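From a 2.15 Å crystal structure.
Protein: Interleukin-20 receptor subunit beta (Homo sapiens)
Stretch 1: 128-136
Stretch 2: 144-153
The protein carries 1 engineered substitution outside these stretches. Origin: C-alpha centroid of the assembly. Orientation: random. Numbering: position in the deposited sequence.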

ATOM      1  N   GLN C 128     -10.563   1.767  -3.690  1.00 56.44           N
ATOM      2  CA  GLN C 128     -10.288   1.606  -5.063  1.00 57.87           C
ATOM      3  C   GLN C 128     -10.566   2.873  -5.891  1.00 55.06           C
ATOM      4  O   GLN C 128     -10.012   2.953  -6.984  1.00 59.61           O
ATOM      5  N   PHE C 129     -11.294   3.861  -5.377  1.00 56.41           N
ATOM      6  CA  PHE C 129     -11.796   4.967  -6.210  1.00 65.30           C
ATOM      7  C   PHE C 129     -11.328   6.350  -5.862  1.00 69.04           C
ATOM      8  O   PHE C 129     -11.503   6.808  -4.699  1.00 71.84           O
ATOM      9  N   GLU C 130     -10.919   7.064  -6.915  1.00 72.35           N
ATOM     10  CA  GLU C 130     -10.749   8.529  -6.878  1.00 79.77           C
ATOM     11  C   GLU C 130     -11.862   9.225  -7.735  1.00 79.02           C
ATOM     12  O   GLU C 130     -12.340   8.662  -8.780  1.00 72.60           O
ATOM     13  N   PHE C 131     -12.259  10.424  -7.274  1.00 75.90           N
ATOM     14  CA  PHE C 131     -13.357  11.230  -7.883  1.00 77.34           C
ATOM     15  C   PHE C 131     -12.797  12.470  -8.569  1.00 79.18           C
ATOM     16  O   PHE C 131     -12.002  13.230  -7.976  1.00 78.66           O
ATOM     17  N   LEU C 132     -13.205  12.617  -9.824  1.00 78.49           N
ATOM     18  CA  LEU C 132     -13.055  13.823 -10.613  1.00 80.86           C
ATOM     19  C   LEU C 132     -14.340  14.614 -10.566  1.00 80.94           C
ATOM     20  O   LEU C 132     -15.409  14.100 -10.826  1.00 81.64           O
ATOM     21  N   VAL C 133     -14.240  15.886 -10.256  1.00 83.87           N
ATOM     22  CA  VAL C 133     -15.412  16.759 -10.202  1.00 85.35           C
ATOM     23  C   VAL C 133     -15.124  17.920 -11.124  1.00 88.53           C
ATOM     24  O   VAL C 133     -14.116  18.593 -10.972  1.00 91.22           O
ATOM     25  N   ALA C 134     -15.990  18.103 -12.115  1.00 90.87           N
ATOM     26  CA  ALA C 134     -15.923  19.245 -13.028  1.00 94.77           C
ATOM     27  C   ALA C 134     -16.948  20.214 -12.550  1.00 95.34           C
ATOM     28  O   ALA C 134     -18.080  19.808 -12.211  1.00 91.26           O
ATOM     29  N   TYR C 135     -16.527  21.483 -12.471  1.00 98.26           N
ATOM     30  CA  TYR C 135     -17.435  22.567 -12.180  1.00101.80           C
ATOM     31  C   TYR C 135     -17.078  23.874 -12.910  1.00106.43           C
ATOM     32  O   TYR C 135     -15.907  24.135 -13.243  1.00105.92           O
ATOM     33  N   TRP C 136     -18.111  24.686 -13.128  1.00110.48           N
ATOM     34  CA  TRP C 136     -18.005  25.905 -13.934  1.00116.57           C
ATOM     35  C   TRP C 136     -19.128  26.887 -13.588  1.00122.02           C
ATOM     36  O   TRP C 136     -20.203  26.499 -13.109  1.00121.12           O
ATOM     37  N   GLU C 144     -14.284  25.128 -17.394  1.00139.73           N
ATOM     38  CA  GLU C 144     -14.577  24.213 -16.290  1.00135.81           C
ATOM     39  C   GLU C 144     -13.316  23.738 -15.580  1.00132.38           C
ATOM     40  O   GLU C 144     -12.392  23.208 -16.207  1.00134.57           O
ATOM     41  N   HIS C 145     -13.284  23.953 -14.266  1.00128.93           N
ATOM     42  CA  HIS C 145     -12.179  23.466 -13.430  1.00125.77           C
ATOM     43  C   HIS C 145     -12.434  22.015 -12.992  1.00118.09           C
ATOM     44  O   HIS C 145     -13.454  21.414 -13.323  1.00112.63           O
ATOM     45  N   VAL C 146     -11.473  21.467 -12.260  1.00116.55           N
ATOM     46  CA  VAL C 146     -11.456  20.064 -11.893  1.00112.61           C
ATOM     47  C   VAL C 146     -10.798  19.906 -10.513  1.00109.59           C
ATOM     48  O   VAL C 146      -9.591  20.101 -10.401  1.00112.98           O
ATOM     49  N   LYS C 147     -11.592  19.555  -9.491  1.00104.44           N
ATOM     50  CA  LYS C 147     -11.069  19.122  -8.181  1.00100.18           C
ATOM     51  C   LYS C 147     -11.138  17.601  -7.985  1.00 94.27           C
ATOM     52  O   LYS C 147     -12.213  17.002  -7.981  1.00 88.26           O
ATOM     53  N   MET C 148      -9.975  16.988  -7.818  1.00 94.64           N
ATOM     54  CA  MET C 148      -9.860  15.595  -7.398  1.00 93.01           C
ATOM     55  C   MET C 148     -10.248  15.514  -5.936  1.00 91.99           C
ATOM     56  O   MET C 148      -9.674  16.266  -5.107  1.00 93.09           O
ATOM     57  N   VAL C 149     -11.232  14.649  -5.632  1.00 85.01           N
ATOM     58  CA  VAL C 149     -11.698  14.383  -4.260  1.00 84.46           C
ATOM     59  C   VAL C 149     -11.425  12.929  -3.861  1.00 84.22           C
ATOM     60  O   VAL C 149     -11.886  11.959  -4.524  1.00 76.40           O
ATOM     61  N   ARG C 150     -10.709  12.753  -2.754  1.00 89.71           N
ATOM     62  CA  ARG C 150     -10.166  11.435  -2.443  1.00 89.89           C
ATOM     63  C   ARG C 150     -11.302  10.494  -2.060  1.00 86.41           C
ATOM     64  O   ARG C 150     -11.404   9.424  -2.634  1.00 80.76           O
ATOM     65  N   SER C 151     -12.195  10.945  -1.178  1.00 87.93           N
ATOM     66  CA  SER C 151     -13.165  10.072  -0.546  1.00 88.56           C
ATOM     67  C   SER C 151     -14.576  10.618  -0.391  1.00 88.94           C
ATOM     68  O   SER C 151     -14.819  11.833  -0.047  1.00 81.30           O
ATOM     69  N   GLY C 152     -15.503   9.669  -0.603  1.00 82.14           N
ATOM     70  CA  GLY C 152     -16.921   9.891  -0.426  1.00 83.16           C
ATOM     71  C   GLY C 152     -17.259  10.029   1.033  1.00 84.59           C
ATOM     72  O   GLY C 152     -16.397   9.864   1.878  1.00 89.11           O
ATOM     73  N   GLY C 153     -18.516  10.353   1.325  1.00 86.80           N
ATOM     74  CA  GLY C 153     -19.011  10.450   2.696  1.00 89.08           C
ATOM     75  C   GLY C 153     -18.690  11.709   3.441  1.00 96.86           C
ATOM     76  O   GLY C 153     -19.213  11.896   4.544  1.00109.95           O
TER

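The most unusual feature of this antiparallel pair is the polar atom left without a partner: ND1 of His145, buried by the contact, lies 4.1 Å from CE1 of Tyr135 and finds no hydrogen bond anywhere in the model. Its ring and that of Tyr135 meet obliquely, with planes at 55° and centroids 5.8 Å apart. All cross-strand hydrogen bonds belong to the backbone, as between Val149 N and Phe131 O (2.8 Å) and between His145 N and Tyr135 O (2.8 Å), while side chains pack on the two faces of the sheet.

One face carries Phe131, Val133, Tyr135, His145, Lys147 and Val149. Tyr135, chi1 p, lays one ring face against CB of His145 and turns an edge to Lys147, its CE2 lying 4.1 Å from Lys147 CB. Lysine suits this position because its aliphatic base can pack there while its end leads away, NZ being hydrogen-bonded elsewhere in the structure. Val133 and Val149, both t, join through their CG2 atoms at 4.1 Å; such compact branched residues fit readily into extended strands. Phe131, m, packs CB against Val149 CB at 4.3 Å, and its CE1 reaches Gly152 N at 3.9 Å. An ideal CB on Gly152 would lie 4.1 Å from Phe131 CZ, a normal packing distance, so the ring does not by itself require glycine here.

On the other face are Leu132, Ala134, Val146 and Met148. Leu132, with chi1 between wells at -141°, places CD1 3.4 Å from CE of Met148, whose unbranched m, m, t chain is long enough to bring its terminal methyl to this neighbour; Leu132 CG also meets Val146 CG1 at 4.1 Å. Ala134 is small, and Glu144 OE2 comes within 3.3 Å of its CB. Glu144, p, also sets its CB 3.7 Å from Trp136 CE3, an apolar contact made by the aliphatic part of an acidic residue.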

ATOM      1  CB  GLN C 128     -11.027   0.386  -5.657  1.00 56.86           C
ATOM      2  CG  GLN C 128     -10.636  -0.948  -4.985  1.00 56.79           C
ATOM      3  CD  GLN C 128      -9.284  -1.511  -5.497  1.00 58.87           C
ATOM      4  OE1 GLN C 128      -8.555  -0.869  -6.328  1.00 63.94           O
ATOM      5  NE2 GLN C 128      -8.943  -2.711  -5.021  1.00 52.71           N
ATOM      6  CB  PHE C 129     -13.341   5.061  -6.124  1.00 65.75           C
ATOM      7  CG  PHE C 129     -14.074   3.876  -6.723  1.00 64.08           C
ATOM      8  CD1 PHE C 129     -14.266   2.698  -5.963  1.00 64.59           C
ATOM      9  CD2 PHE C 129     -14.640   3.962  -7.984  1.00 67.02           C
ATOM     10  CE1 PHE C 129     -14.955   1.601  -6.485  1.00 64.50           C
ATOM     11  CE2 PHE C 129     -15.350   2.876  -8.509  1.00 69.37           C
ATOM     12  CZ  PHE C 129     -15.495   1.692  -7.754  1.00 63.49           C
ATOM     13  CB  GLU C 130      -9.357   8.923  -7.395  1.00 85.86           C
ATOM     14  CG  GLU C 130      -8.196   8.567  -6.466  1.00 95.29           C
ATOM     15  CD  GLU C 130      -6.825   8.704  -7.153  1.00102.02           C
ATOM     16  OE1 GLU C 130      -6.424   9.871  -7.396  1.00 99.60           O
ATOM     17  OE2 GLU C 130      -6.173   7.653  -7.481  1.00100.28           O
ATOM     18  CB  PHE C 131     -14.415  11.684  -6.862  1.00 76.63           C
ATOM     19  CG  PHE C 131     -15.127  10.554  -6.185  1.00 76.79           C
ATOM     20  CD1 PHE C 131     -14.580   9.944  -5.059  1.00 76.69           C
ATOM     21  CD2 PHE C 131     -16.353  10.057  -6.693  1.00 78.00           C
ATOM     22  CE1 PHE C 131     -15.238   8.886  -4.424  1.00 77.50           C
ATOM     23  CE2 PHE C 131     -17.030   9.006  -6.057  1.00 75.75           C
ATOM     24  CZ  PHE C 131     -16.467   8.410  -4.933  1.00 76.94           C
ATOM     25  CB  LEU C 132     -12.833  13.443 -12.052  1.00 81.38           C
ATOM     26  CG  LEU C 132     -11.836  14.271 -12.810  1.00 86.41           C
ATOM     27  CD1 LEU C 132     -10.642  13.359 -13.031  1.00 86.06           C
ATOM     28  CD2 LEU C 132     -12.420  14.824 -14.127  1.00 88.62           C
ATOM     29  CB  VAL C 133     -15.729  17.239  -8.769  1.00 85.09           C
ATOM     30  CG1 VAL C 133     -17.023  18.041  -8.732  1.00 87.05           C
ATOM     31  CG2 VAL C 133     -15.857  16.035  -7.844  1.00 82.20           C
ATOM     32  CB  ALA C 134     -16.227  18.844 -14.466  1.00 96.82           C
ATOM     33  CB  TYR C 135     -17.543  22.790 -10.664  1.00102.14           C
ATOM     34  CG  TYR C 135     -16.290  23.273  -9.924  1.00104.03           C
ATOM     35  CD1 TYR C 135     -15.967  24.653  -9.757  1.00108.68           C
ATOM     36  CD2 TYR C 135     -15.465  22.340  -9.331  1.00101.58           C
ATOM     37  CE1 TYR C 135     -14.814  25.027  -9.052  1.00109.93           C
ATOM     38  CE2 TYR C 135     -14.343  22.701  -8.634  1.00102.83           C
ATOM     39  CZ  TYR C 135     -14.016  24.009  -8.484  1.00105.71           C
ATOM     40  OH  TYR C 135     -12.867  24.144  -7.743  1.00104.96           O
ATOM     41  CB  TRP C 136     -18.028  25.572 -15.443  1.00116.82           C
ATOM     42  CG  TRP C 136     -19.342  24.947 -15.967  1.00115.96           C
ATOM     43  CD1 TRP C 136     -20.450  25.622 -16.436  1.00119.58           C
ATOM     44  CD2 TRP C 136     -19.653  23.549 -16.084  1.00110.61           C
ATOM     45  NE1 TRP C 136     -21.429  24.732 -16.812  1.00117.79           N
ATOM     46  CE2 TRP C 136     -20.965  23.455 -16.614  1.00111.56           C
ATOM     47  CE3 TRP C 136     -18.953  22.367 -15.782  1.00106.86           C
ATOM     48  CZ2 TRP C 136     -21.593  22.243 -16.844  1.00108.50           C
ATOM     49  CZ3 TRP C 136     -19.575  21.145 -16.008  1.00103.84           C
ATOM     50  CH2 TRP C 136     -20.891  21.091 -16.536  1.00106.07           C
ATOM     51  CB  GLU C 144     -15.475  23.023 -16.734  1.00132.95           C
ATOM     52  CG  GLU C 144     -14.846  21.862 -17.523  1.00132.30           C
ATOM     53  CD  GLU C 144     -15.902  20.865 -18.061  1.00132.28           C
ATOM     54  OE1 GLU C 144     -16.780  21.273 -18.881  1.00135.81           O
ATOM     55  OE2 GLU C 144     -15.862  19.672 -17.666  1.00123.50           O
ATOM     56  CB  HIS C 145     -11.965  24.382 -12.221  1.00127.72           C
ATOM     57  CG  HIS C 145     -11.950  25.832 -12.571  1.00130.89           C
ATOM     58  ND1 HIS C 145     -13.039  26.650 -12.370  1.00133.37           N
ATOM     59  CD2 HIS C 145     -10.999  26.599 -13.151  1.00134.74           C
ATOM     60  CE1 HIS C 145     -12.749  27.872 -12.788  1.00138.27           C
ATOM     61  NE2 HIS C 145     -11.517  27.868 -13.265  1.00139.53           N
ATOM     62  CB  VAL C 146     -10.711  19.236 -12.987  1.00109.64           C
ATOM     63  CG1 VAL C 146     -10.132  17.936 -12.435  1.00106.45           C
ATOM     64  CG2 VAL C 146     -11.638  18.974 -14.171  1.00108.36           C
ATOM     65  CB  LYS C 147     -11.818  19.830  -7.040  1.00101.80           C
ATOM     66  CG  LYS C 147     -11.119  19.725  -5.684  1.00102.43           C
ATOM     67  CD  LYS C 147     -11.769  20.589  -4.606  1.00106.88           C
ATOM     68  CE  LYS C 147     -10.750  21.474  -3.870  1.00111.74           C
ATOM     69  NZ  LYS C 147      -9.693  20.683  -3.149  1.00111.24           N
ATOM     70  CB  MET C 148      -8.432  15.070  -7.549  1.00 96.58           C
ATOM     71  CG  MET C 148      -7.875  15.139  -8.963  1.00104.11           C
ATOM     72  SD  MET C 148      -8.846  14.234 -10.200  1.00121.59           S
ATOM     73  CE  MET C 148      -7.652  14.181 -11.556  1.00118.73           C
ATOM     74  CB  VAL C 149     -13.204  14.668  -4.064  1.00 84.95           C
ATOM     75  CG1 VAL C 149     -13.594  14.427  -2.610  1.00 86.76           C
ATOM     76  CG2 VAL C 149     -13.577  16.093  -4.423  1.00 88.77           C
ATOM     77  CB  ARG C 150      -9.076  11.496  -1.366  1.00 96.15           C
ATOM     78  CG  ARG C 150      -8.142  10.272  -1.333  1.00 99.85           C
ATOM     79  CD  ARG C 150      -6.667  10.607  -0.979  1.00109.94           C
ATOM     80  NE  ARG C 150      -6.483  11.737  -0.036  1.00119.07           N
ATOM     81  CZ  ARG C 150      -6.746  11.721   1.281  1.00123.77           C
ATOM     82  NH1 ARG C 150      -7.198  10.630   1.900  1.00124.68           N
ATOM     83  NH2 ARG C 150      -6.559  12.819   1.991  1.00129.31           N
ATOM     84  CB  SER C 151     -12.638   9.680   0.824  1.00 95.94           C
ATOM     85  OG  SER C 151     -11.630   8.680   0.635  1.00104.67           O
TER